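Local coordinates for protein AA9 family lytic polysaccharide monooxygenase B (Heterobasidion irregulare TC 32-1, PDB 5NNS) that uses a copper ion and a reductant to cleave cellulose oxidatively, attacking its beta-1,4 bonds with specific oxidation at C1, at residues 87-92 with 105-110; 109-114 with 215-220; 150-155 with 166-171; 64-69 with 174-179. All coordinates share one frame; numbering follows the deposited sequence.

Interaction 1 of 4, residues 87-92 with 105-110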
# COMPACT_ATOMS: atom_id res chain seq x y z
N VAL A 87 1.50 -3.53 -2.97
CA VAL A 87 0.06 -3.48 -2.82
C VAL A 87 -0.37 -4.65 -1.94
O VAL A 87 -0.07 -5.81 -2.23
CB VAL A 87 -0.66 -3.50 -4.18
CG1 VAL A 87 -2.15 -3.22 -4.02
CG2 VAL A 87 -0.02 -2.47 -5.11
N TYR A 88 -1.03 -4.33 -0.83
CA TYR A 88 -1.52 -5.31 0.14
C TYR A 88 -3.05 -5.29 0.16
O TYR A 88 -3.68 -4.29 -0.23
CB TYR A 88 -1.04 -4.97 1.56
CG TYR A 88 0.41 -5.26 1.89
CD1 TYR A 88 1.42 -4.39 1.49
CD2 TYR A 88 0.76 -6.38 2.65
CE1 TYR A 88 2.75 -4.63 1.82
CE2 TYR A 88 2.09 -6.63 2.98
CZ TYR A 88 3.08 -5.75 2.57
OH TYR A 88 4.39 -6.00 2.90
N MET A 89 -3.62 -6.38 0.63
CA MET A 89 -5.02 -6.41 1.06
C MET A 89 -5.16 -7.13 2.40
O MET A 89 -4.28 -7.88 2.82
CB MET A 89 -5.89 -7.09 0.02
CG MET A 89 -5.99 -6.37 -1.32
SD MET A 89 -6.93 -7.42 -2.44
CE MET A 89 -8.60 -7.10 -1.87
N ALA A 90 -6.30 -6.89 3.05
CA ALA A 90 -6.64 -7.54 4.30
C ALA A 90 -8.14 -7.65 4.43
O ALA A 90 -8.85 -6.69 4.18
CB ALA A 90 -6.09 -6.74 5.48
N ASN A 91 -8.61 -8.83 4.84
CA ASN A 91 -10.02 -9.04 5.18
C ASN A 91 -10.32 -8.26 6.46
O ASN A 91 -9.58 -8.37 7.43
CB ASN A 91 -10.31 -10.53 5.38
CG ASN A 91 -11.78 -10.87 5.25
OD1 ASN A 91 -12.64 -10.25 5.88
ND2 ASN A 91 -12.08 -11.88 4.44
N CYS A 92 -11.39 -7.48 6.45
CA CYS A 92 -11.80 -6.70 7.62
C CYS A 92 -12.49 -7.56 8.70
O CYS A 92 -12.62 -7.12 9.84
CB CYS A 92 -12.71 -5.54 7.20
SG CYS A 92 -11.88 -4.31 6.17
N GLU A 105 -5.07 -9.17 9.23
CA GLU A 105 -4.11 -10.05 8.58
C GLU A 105 -3.91 -9.60 7.14
O GLU A 105 -4.81 -9.72 6.31
CB GLU A 105 -4.60 -11.49 8.62
CG GLU A 105 -4.44 -12.14 9.98
CD GLU A 105 -5.03 -13.54 10.00
OE1 GLU A 105 -6.27 -13.66 10.09
OE2 GLU A 105 -4.24 -14.51 9.94
N TRP A 106 -2.71 -9.09 6.85
CA TRP A 106 -2.40 -8.48 5.56
C TRP A 106 -1.69 -9.46 4.65
O TRP A 106 -0.73 -10.11 5.08
CB TRP A 106 -1.51 -7.25 5.75
CG TRP A 106 -2.18 -6.23 6.56
CD1 TRP A 106 -2.14 -6.10 7.92
CD2 TRP A 106 -3.04 -5.19 6.08
NE1 TRP A 106 -2.90 -5.02 8.32
CE2 TRP A 106 -3.48 -4.45 7.21
CE3 TRP A 106 -3.49 -4.80 4.81
CZ2 TRP A 106 -4.33 -3.35 7.10
CZ3 TRP A 106 -4.33 -3.70 4.70
CH2 TRP A 106 -4.75 -2.99 5.84
N PHE A 107 -2.14 -9.53 3.40
CA PHE A 107 -1.46 -10.30 2.36
C PHE A 107 -1.13 -9.38 1.17
O PHE A 107 -1.86 -8.43 0.88
CB PHE A 107 -2.27 -11.52 1.91
CG PHE A 107 -3.64 -11.20 1.36
CD1 PHE A 107 -4.72 -11.02 2.22
CD2 PHE A 107 -3.85 -11.10 -0.01
CE1 PHE A 107 -5.98 -10.72 1.72
CE2 PHE A 107 -5.11 -10.80 -0.52
CZ PHE A 107 -6.18 -10.61 0.35
N LYS A 108 -0.03 -9.70 0.50
CA LYS A 108 0.53 -8.90 -0.58
C LYS A 108 0.06 -9.46 -1.94
O LYS A 108 0.25 -10.64 -2.23
CB LYS A 108 2.04 -8.96 -0.48
CG LYS A 108 2.78 -7.93 -1.29
CD LYS A 108 4.29 -8.13 -1.20
CE LYS A 108 4.87 -7.69 0.14
NZ LYS A 108 6.33 -7.99 0.24
N ILE A 109 -0.57 -8.61 -2.76
CA ILE A 109 -1.05 -9.03 -4.09
C ILE A 109 -0.16 -8.59 -5.24
O ILE A 109 -0.24 -9.15 -6.34
CB ILE A 109 -2.51 -8.59 -4.37
CG1 ILE A 109 -2.68 -7.06 -4.33
CG2 ILE A 109 -3.46 -9.28 -3.40
CD1 ILE A 109 -3.97 -6.59 -4.96
N ASN A 110 0.69 -7.59 -5.01
CA ASN A 110 1.58 -7.08 -6.05
C ASN A 110 2.75 -6.33 -5.43
O ASN A 110 2.58 -5.60 -4.46
CB ASN A 110 0.80 -6.17 -7.00
CG ASN A 110 1.68 -5.55 -8.07
OD1 ASN A 110 2.01 -4.37 -8.01
ND2 ASN A 110 2.10 -6.35 -9.05
O HOH W 1 -7.81 -9.92 8.79
O HOH W 2 -6.84 -11.09 5.45

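Interaction 2 of 4, residues 109-114 with 215-220. With AKR (acrylic acid), chain N; NAG (2-acetamido-2-deoxy-beta-D-glucopyranose), chain C.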
# COMPACT_ATOMS: atom_id res chain seq x y z
N ILE A 109 -0.57 -8.61 -2.76
CA ILE A 109 -1.05 -9.03 -4.09
C ILE A 109 -0.16 -8.59 -5.24
O ILE A 109 -0.24 -9.15 -6.34
CB ILE A 109 -2.51 -8.59 -4.37
CG1 ILE A 109 -2.68 -7.06 -4.33
CG2 ILE A 109 -3.46 -9.28 -3.40
CD1 ILE A 109 -3.97 -6.59 -4.96
N ASN A 110 0.69 -7.59 -5.01
CA ASN A 110 1.58 -7.08 -6.05
C ASN A 110 2.75 -6.33 -5.43
O ASN A 110 2.58 -5.60 -4.46
CB ASN A 110 0.80 -6.17 -7.00
CG ASN A 110 1.68 -5.55 -8.07
OD1 ASN A 110 2.01 -4.37 -8.01
ND2 ASN A 110 2.10 -6.35 -9.05
N GLN A 111 3.94 -6.53 -5.99
CA GLN A 111 5.07 -5.67 -5.69
C GLN A 111 6.03 -5.61 -6.86
O GLN A 111 6.09 -6.55 -7.66
CB GLN A 111 5.81 -6.15 -4.45
CG GLN A 111 6.53 -7.48 -4.64
CD GLN A 111 7.10 -8.04 -3.36
OE1 GLN A 111 7.11 -7.36 -2.32
NE2 GLN A 111 7.63 -9.26 -3.42
N VAL A 112 6.76 -4.50 -6.96
CA VAL A 112 7.87 -4.37 -7.90
C VAL A 112 8.97 -3.62 -7.17
O VAL A 112 8.76 -2.48 -6.73
CB VAL A 112 7.47 -3.63 -9.20
CG1 VAL A 112 8.65 -3.63 -10.18
CG2 VAL A 112 6.26 -4.28 -9.87
N GLY A 113 10.12 -4.27 -7.03
CA GLY A 113 11.28 -3.70 -6.35
C GLY A 113 12.29 -3.26 -7.37
O GLY A 113 11.97 -2.47 -8.27
N LEU A 114 13.52 -3.76 -7.24
CA LEU A 114 14.59 -3.44 -8.19
C LEU A 114 14.38 -4.31 -9.42
O LEU A 114 14.53 -5.52 -9.35
CB LEU A 114 15.96 -3.68 -7.56
CG LEU A 114 17.18 -3.41 -8.43
CD1 LEU A 114 17.16 -1.99 -8.98
CD2 LEU A 114 18.45 -3.68 -7.64
N TYR A 215 17.78 -6.88 -4.28
CA TYR A 215 17.03 -6.20 -3.24
C TYR A 215 15.85 -7.06 -2.83
O TYR A 215 14.89 -7.21 -3.58
CB TYR A 215 16.56 -4.82 -3.72
CG TYR A 215 15.73 -4.05 -2.71
CD1 TYR A 215 16.33 -3.25 -1.75
CD2 TYR A 215 14.34 -4.12 -2.74
CE1 TYR A 215 15.57 -2.54 -0.83
CE2 TYR A 215 13.56 -3.41 -1.83
CZ TYR A 215 14.19 -2.62 -0.87
OH TYR A 215 13.42 -1.92 0.04
N THR A 216 15.96 -7.65 -1.64
CA THR A 216 14.87 -8.40 -1.04
C THR A 216 13.83 -7.40 -0.56
O THR A 216 14.09 -6.59 0.33
CB THR A 216 15.38 -9.27 0.12
OG1 THR A 216 16.34 -10.20 -0.39
CG2 THR A 216 14.23 -10.04 0.81
N ILE A 217 12.65 -7.44 -1.18
CA ILE A 217 11.59 -6.53 -0.83
C ILE A 217 11.10 -6.98 0.55
O ILE A 217 10.89 -8.18 0.75
CB ILE A 217 10.42 -6.52 -1.84
CG1 ILE A 217 10.92 -6.12 -3.24
CG2 ILE A 217 9.34 -5.54 -1.39
CD1 ILE A 217 9.95 -6.45 -4.36
N PRO A 218 10.96 -6.04 1.51
CA PRO A 218 10.43 -6.40 2.83
C PRO A 218 9.02 -6.97 2.76
O PRO A 218 8.29 -6.71 1.80
CB PRO A 218 10.41 -5.06 3.57
CG PRO A 218 11.39 -4.20 2.86
CD PRO A 218 11.32 -4.61 1.44
N GLY A 219 8.64 -7.70 3.80
CA GLY A 219 7.29 -8.24 3.91
C GLY A 219 7.20 -9.62 3.29
O GLY A 219 8.23 -10.17 2.88
N PRO A 220 5.98 -10.17 3.21
CA PRO A 220 5.80 -11.55 2.75
C PRO A 220 5.90 -11.72 1.23
O PRO A 220 6.03 -10.74 0.49
CB PRO A 220 4.39 -11.89 3.24
CG PRO A 220 3.67 -10.60 3.18
CD PRO A 220 4.69 -9.57 3.59
CA AKR N . 9.81 -11.86 -1.89
CB AKR N . 10.34 -13.05 -1.63
C AKR N . 9.41 -10.93 -0.81
O AKR N . 9.57 -11.26 0.39
OXT AKR N . 8.91 -9.82 -1.10
C1 NAG C . 21.71 -8.91 -1.26
C2 NAG C . 20.92 -8.66 0.02
C3 NAG C . 21.75 -8.93 1.27
C4 NAG C . 22.30 -10.35 1.23
C5 NAG C . 23.17 -10.50 -0.02
C6 NAG C . 23.66 -11.94 -0.12
C7 NAG C . 19.20 -6.89 0.06
C8 NAG C . 18.95 -5.42 0.18
N2 NAG C . 20.48 -7.27 0.12
O3 NAG C . 20.93 -8.73 2.42
O4 NAG C . 23.08 -10.62 2.41
O5 NAG C . 22.43 -10.16 -1.20
O6 NAG C . 24.39 -12.13 -1.34
O7 NAG C . 18.28 -7.68 -0.09
O HOH W 3 13.66 -6.15 -5.84

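Interaction 3 of 4, residues 150-155 with 166-171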
# COMPACT_ATOMS: atom_id res chain seq x y z
N ILE A 150 -9.69 -4.20 3.13
CA ILE A 150 -8.89 -3.00 2.89
C ILE A 150 -7.97 -3.27 1.70
O ILE A 150 -7.44 -4.38 1.57
CB ILE A 150 -8.01 -2.63 4.10
CG1 ILE A 150 -8.86 -2.37 5.35
CG2 ILE A 150 -7.15 -1.41 3.79
CD1 ILE A 150 -9.87 -1.24 5.23
N LEU A 151 -7.79 -2.27 0.84
CA LEU A 151 -6.80 -2.28 -0.23
C LEU A 151 -5.75 -1.24 0.13
O LEU A 151 -6.08 -0.06 0.26
CB LEU A 151 -7.43 -1.92 -1.57
CG LEU A 151 -6.49 -1.77 -2.78
CD1 LEU A 151 -5.89 -3.12 -3.13
CD2 LEU A 151 -7.22 -1.17 -3.98
N ARG A 152 -4.50 -1.68 0.24
CA ARG A 152 -3.43 -0.88 0.82
C ARG A 152 -2.30 -0.70 -0.20
O ARG A 152 -1.75 -1.69 -0.69
CB ARG A 152 -2.90 -1.58 2.08
CG ARG A 152 -1.56 -1.08 2.60
CD ARG A 152 -1.22 -1.68 3.95
NE ARG A 152 -0.20 -0.90 4.65
CZ ARG A 152 1.12 -1.04 4.51
NH1 ARG A 152 1.63 -1.95 3.69
NH2 ARG A 152 1.93 -0.27 5.22
N HIS A 153 -1.96 0.56 -0.50
CA HIS A 153 -0.80 0.88 -1.36
C HIS A 153 0.32 1.45 -0.51
O HIS A 153 0.06 2.26 0.39
CB HIS A 153 -1.18 1.88 -2.45
CG HIS A 153 -2.11 1.32 -3.48
ND1 HIS A 153 -3.46 1.21 -3.26
CD2 HIS A 153 -1.88 0.82 -4.71
CE1 HIS A 153 -4.03 0.66 -4.33
NE2 HIS A 153 -3.09 0.42 -5.22
N GLU A 154 1.55 1.03 -0.80
CA GLU A 154 2.71 1.44 -0.03
C GLU A 154 3.91 1.71 -0.91
O GLU A 154 4.25 0.91 -1.80
CB GLU A 154 3.06 0.37 1.00
CG GLU A 154 4.15 0.80 1.97
CD GLU A 154 4.36 -0.20 3.10
OE1 GLU A 154 4.28 -1.42 2.85
OE2 GLU A 154 4.59 0.25 4.24
N LEU A 155 4.56 2.84 -0.65
CA LEU A 155 5.82 3.20 -1.26
C LEU A 155 6.86 3.21 -0.17
O LEU A 155 6.64 3.79 0.89
CB LEU A 155 5.73 4.57 -1.92
CG LEU A 155 4.64 4.76 -2.97
CD1 LEU A 155 4.77 6.12 -3.63
CD2 LEU A 155 4.67 3.67 -4.04
N PHE A 166 8.23 4.99 4.70
CA PHE A 166 7.02 4.27 4.35
C PHE A 166 5.89 5.27 4.11
O PHE A 166 5.65 6.14 4.94
CB PHE A 166 6.63 3.32 5.48
CG PHE A 166 7.68 2.29 5.80
CD1 PHE A 166 7.70 1.08 5.12
CD2 PHE A 166 8.65 2.53 6.76
CE1 PHE A 166 8.67 0.13 5.41
CE2 PHE A 166 9.61 1.59 7.06
CZ PHE A 166 9.63 0.38 6.37
N TYR A 167 5.23 5.14 2.96
CA TYR A 167 4.08 5.99 2.60
C TYR A 167 2.88 5.10 2.29
O TYR A 167 2.69 4.71 1.14
CB TYR A 167 4.40 6.84 1.39
CG TYR A 167 5.52 7.84 1.57
CD1 TYR A 167 5.28 9.09 2.12
CD2 TYR A 167 6.82 7.54 1.15
CE1 TYR A 167 6.30 10.02 2.26
CE2 TYR A 167 7.84 8.45 1.29
CZ TYR A 167 7.58 9.70 1.83
OH TYR A 167 8.59 10.60 1.99
N PRO A 168 2.09 4.76 3.32
CA PRO A 168 0.94 3.88 3.14
C PRO A 168 -0.39 4.61 3.11
O PRO A 168 -0.58 5.56 3.86
CB PRO A 168 1.00 2.99 4.38
CG PRO A 168 1.55 3.89 5.44
CD PRO A 168 2.36 4.96 4.76
N GLU A 169 -1.30 4.18 2.23
CA GLU A 169 -2.71 4.58 2.31
C GLU A 169 -3.61 3.36 2.16
O GLU A 169 -3.19 2.35 1.59
CB GLU A 169 -3.07 5.63 1.26
CG GLU A 169 -2.75 7.06 1.65
CD GLU A 169 -1.28 7.41 1.53
OE1 GLU A 169 -0.67 7.09 0.48
OE2 GLU A 169 -0.73 8.03 2.47
N CYS A 170 -4.83 3.47 2.68
CA CYS A 170 -5.82 2.39 2.67
C CYS A 170 -7.14 2.84 2.06
O CYS A 170 -7.55 3.98 2.25
CB CYS A 170 -6.09 1.92 4.09
SG CYS A 170 -4.71 1.01 4.82
N ALA A 171 -7.78 1.92 1.34
CA ALA A 171 -9.12 2.13 0.78
C ALA A 171 -10.01 0.95 1.16
O ALA A 171 -9.54 -0.19 1.17
CB ALA A 171 -9.04 2.27 -0.73
O HOH W 4 -4.77 2.27 -1.17

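Interaction 4 of 4, residues 64-69 with 174-179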
# COMPACT_ATOMS: atom_id res chain seq x y z
N THR A 64 -17.35 -1.07 -4.26
CA THR A 64 -17.74 -2.43 -4.63
C THR A 64 -17.10 -2.79 -5.96
O THR A 64 -17.24 -2.07 -6.94
CB THR A 64 -19.27 -2.58 -4.73
OG1 THR A 64 -19.86 -2.11 -3.51
CG2 THR A 64 -19.66 -4.03 -4.95
N VAL A 65 -16.37 -3.92 -5.97
CA VAL A 65 -15.63 -4.39 -7.15
C VAL A 65 -15.60 -5.92 -7.18
O VAL A 65 -15.55 -6.56 -6.14
CB VAL A 65 -14.17 -3.86 -7.19
CG1 VAL A 65 -14.14 -2.38 -7.51
CG2 VAL A 65 -13.41 -4.13 -5.89
N ALA A 66 -15.63 -6.49 -8.38
CA ALA A 66 -15.51 -7.94 -8.54
C ALA A 66 -14.07 -8.35 -8.31
O ALA A 66 -13.14 -7.58 -8.57
CB ALA A 66 -15.96 -8.37 -9.93
N ALA A 67 -13.88 -9.56 -7.79
CA ALA A 67 -12.56 -10.17 -7.72
C ALA A 67 -12.15 -10.38 -9.17
O ALA A 67 -12.97 -10.80 -9.98
CB ALA A 67 -12.61 -11.48 -6.94
N GLY A 68 -10.90 -10.06 -9.49
CA GLY A 68 -10.43 -10.03 -10.89
C GLY A 68 -10.34 -8.62 -11.46
O GLY A 68 -9.61 -8.40 -12.43
N SER A 69 -11.07 -7.67 -10.85
CA SER A 69 -11.10 -6.27 -11.28
C SER A 69 -9.74 -5.57 -11.19
O SER A 69 -8.96 -5.83 -10.28
CB SER A 69 -12.05 -5.44 -10.40
OG SER A 69 -13.38 -5.91 -10.45
N ILE A 174 -15.65 -3.59 -1.06
CA ILE A 174 -16.53 -4.75 -0.94
C ILE A 174 -16.22 -5.61 -2.16
O ILE A 174 -16.49 -5.22 -3.29
CB ILE A 174 -18.02 -4.34 -0.91
CG1 ILE A 174 -18.30 -3.44 0.31
CG2 ILE A 174 -18.91 -5.58 -0.84
CD1 ILE A 174 -19.66 -2.76 0.30
N VAL A 175 -15.60 -6.77 -1.93
CA VAL A 175 -15.22 -7.69 -2.99
C VAL A 175 -16.36 -8.67 -3.23
O VAL A 175 -16.80 -9.35 -2.30
CB VAL A 175 -13.90 -8.43 -2.66
CG1 VAL A 175 -13.57 -9.48 -3.71
CG2 VAL A 175 -12.76 -7.43 -2.53
N THR A 176 -16.83 -8.74 -4.47
CA THR A 176 -17.94 -9.61 -4.86
C THR A 176 -17.44 -10.70 -5.80
O THR A 176 -16.34 -10.60 -6.34
CB THR A 176 -19.06 -8.82 -5.57
OG1 THR A 176 -18.58 -8.30 -6.82
CG2 THR A 176 -19.54 -7.66 -4.69
N GLY A 177 -18.24 -11.75 -6.00
CA GLY A 177 -17.87 -12.86 -6.87
C GLY A 177 -16.73 -13.66 -6.28
O GLY A 177 -16.75 -13.99 -5.10
N GLY A 178 -15.73 -13.97 -7.10
CA GLY A 178 -14.56 -14.72 -6.66
C GLY A 178 -14.72 -16.22 -6.75
O GLY A 178 -15.64 -16.71 -7.39
N GLU A 179 -13.79 -16.94 -6.13
CA GLU A 179 -13.79 -18.41 -6.12
C GLU A 179 -13.45 -18.93 -4.72
O GLU A 179 -12.88 -20.02 -4.58
CB GLU A 179 -12.78 -18.96 -7.15
CG GLU A 179 -12.97 -18.48 -8.59
CD GLU A 179 -11.82 -18.85 -9.52
OE1 GLU A 179 -10.64 -18.75 -9.10
OE2 GLU A 179 -12.08 -19.24 -10.68
O HOH W 5 -14.74 -12.81 -9.85

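Interaction 1 of 4, residues 87-92 with 105-110
Ala90 sets its methyl over the face of the six-membered ring of Trp106, a CH-pi contact a little toward CE3, with CB 3.5 Å from the ring centroid and 19° off its normal. On the same sheet face, the Tyr88 ring has Lys108 CB over one side. The lysine chain slants across the phenol and bends at chi3 (-75°), bringing its CE within 3.3 Å of Tyr88 OH, while NZ reaches the carbonyls of Pro218 and Pro220. A glycine in place of Tyr88 would probably open a gap between Lys108 and Trp106 and leave Tyr195 without its weak hydroxyl partner. The other face carries Met89, whose CB lies 3.5 Å from Phe107 CZ; its SD stands obliquely to that ring in a Met-aromatic contact and meets Ile109 CD1. Between these faces, Met89 N donates to Phe107 O at 2.7 Å in an antiparallel pairing. Ile109 and Asn110 both face Val87, a classic beta bulge: Ile109 N binds Val87 O at 2.9 Å, and Asn110 N weakly binds the same oxygen. Strand 85-91 is held between strand 106-116 and, through backbone bonds, strand 147-157, while strand 135-139 of the second sheet packs against Val87 and Asn110.

Interaction 2 of 4, residues 109-114 with 215-220
Gln111 and Ile217 meet tip to tip, the amide of one against the CG2 branch and CD1 tip of the other. Ile217 CD1 folds in to 3.4 Å from Gln111 CD, while CG2 lies 3.0 Å from Gln111 OE1, a tight approach whose exact length is doubtful. That same CD1 rests 3.5 Å from Gly113 N, where a beta carbon would run into Ile217 CG1. Farther along, Leu114 CB touches Tyr215 CB, and a water joins Leu114 N to Tyr215 O. Gln111 starts with CG between the backbone N and the carbonyl carbon (chi1 68°) and then runs extended, carrying NE2 to the acrylic acid, where it donates to OXT at 2.7 Å. Its OE1 accepts from Lys108 NZ, which supports the modelled orientation of the amide. An alanine in place of Gln111 would probably leave the acid's OXT without this donor, Lys108 NZ without one of its acceptors, and a gap against Ile217. Outside this shell, Thr216 N donates to the O7 of an N-linked sugar. The amide N-H and the nearby Lys108 charge would draw a carboxylate, whereas Gly219 O, 3.0 Å from the acid's O, would suit a protonated acid, leaving the charge state open.

Interaction 3 of 4, residues 150-155 with 166-171
Strands 150-155 and 166-171 run antiparallel, their axes 4.6 Å apart at closest and 158° between directions, with paired backbone bonds at Leu151-Ala171, His153-Glu169 and Leu155-Tyr167. The bond from Leu155 N to Tyr167 O is the odd one, 3.2 Å long with the donor lying 44° out of the carbonyl plane. On the face with Arg152, Glu154, Pro168 and Cys170, the arginine runs extended from CG to NE beside the proline, its NH2 3.5 Å from Pro168 CB. The guanidinium meets the carboxylate of Glu154 two-pronged: NH1 to OE1 at 2.8 Å in a salt bridge, and NH2 to OE2, both bent and weak as hydrogen bonds. Carbonyls of Ile47 and Ser48 take arginine N-H groups, and Tyr195 OH bonds to Glu154 OE1, so this buried charge pair is gripped from several sides. Glu154 OE2 also comes to 3.3 Å from Phe166 CD1, with carboxylate and ring planes 44° apart. The two strands form a beta hairpin at the heart of the AA9 beta-sandwich, and its far end carries the copper site. Tyr167 leans on Leu155, CB to CB, with the edge of its ring by Leu155 O; its side chain comes within about 3 Å of the copper ion, in a site shared with His1 and His80, and its OH is hydrogen-bonded to Gln165. Back on the Arg152 face, Cys170, disulfide-bonded to Cys49, receives Ile150 CG2 at 3.5 Å from its CB. On the Tyr167 face a water bridges Leu151 O and His153 ND1, lying in the imidazole plane.

Interaction 4 of 4, residues 64-69 with 174-179
Ile174 opens the contact against Thr64, its CD1 3.9 Å from the threonine OG1, the two side chains crossing at a slant. Its carbonyl oxygen receives Val65 N at 3.0 Å, while Thr64 CA also lies close to that oxygen. Val175 points to the opposite face, where CG1, anti to the backbone N (chi1 175°), meets Ala67 CB at 3.9 Å; its CA lies close to Val65 O. Thr176 N then donates to Val65 O. The Thr176 side chain returns to the Thr64 face: CG2 touches Thr64 CG2 at 3.6 Å, the two threonines crossing at about a right angle, and OG1 sits over the backbone beside Ala66 CA. This is the parallel pairing at the margin of the mixed sheet of the AA9 beta-sandwich, where strand 63-66 forms the outermost strand beside strand 165-176; the axes of the short strand segments are 31° apart in direction. Thr176 O closes the regular bonding by accepting Ala67 N at 3.0 Å. Here the first strand turns off through a type II beta turn from Ala66 to Ser69, in which Ser69 N and OG both reach Ala66 O from the same face of its plane. Gly177 comes next with a positive phi, a backbone shape that glycine adopts easily. At Gly178 the CA still packs 3.8 Å from Ala67 CB, and a water accepts from Gly178 N while donating to Ala67 O. Beyond it, Glu179 touches the loop at Ser143.

Interactions 1, 3 and 4 are three seams of one sheet, in the order 106-116, 85-91, 147-157, 165-176 and 63-66; the seam between 85-91 and 147-157 separates the first two. Interactions 1 and 3, centres about 10 Å apart, join across it where Tyr88 N meets Arg152 O at 2.7 Å. Interaction 2 continues strand 106-116 from interaction 1, sharing Ile109 and Asn110; Lys108 NZ ties the two by reaching Pro218 O and Pro220 O, each at 2.8 Å, beside the acrylic acid. Interaction 3 alone contains a copper-site residue, Tyr167, whose side chain lies about 12 Å from that of Tyr88. Interaction 4 continues strand 165-176 to the far margin, its centre about 19 Å from that of interaction 3.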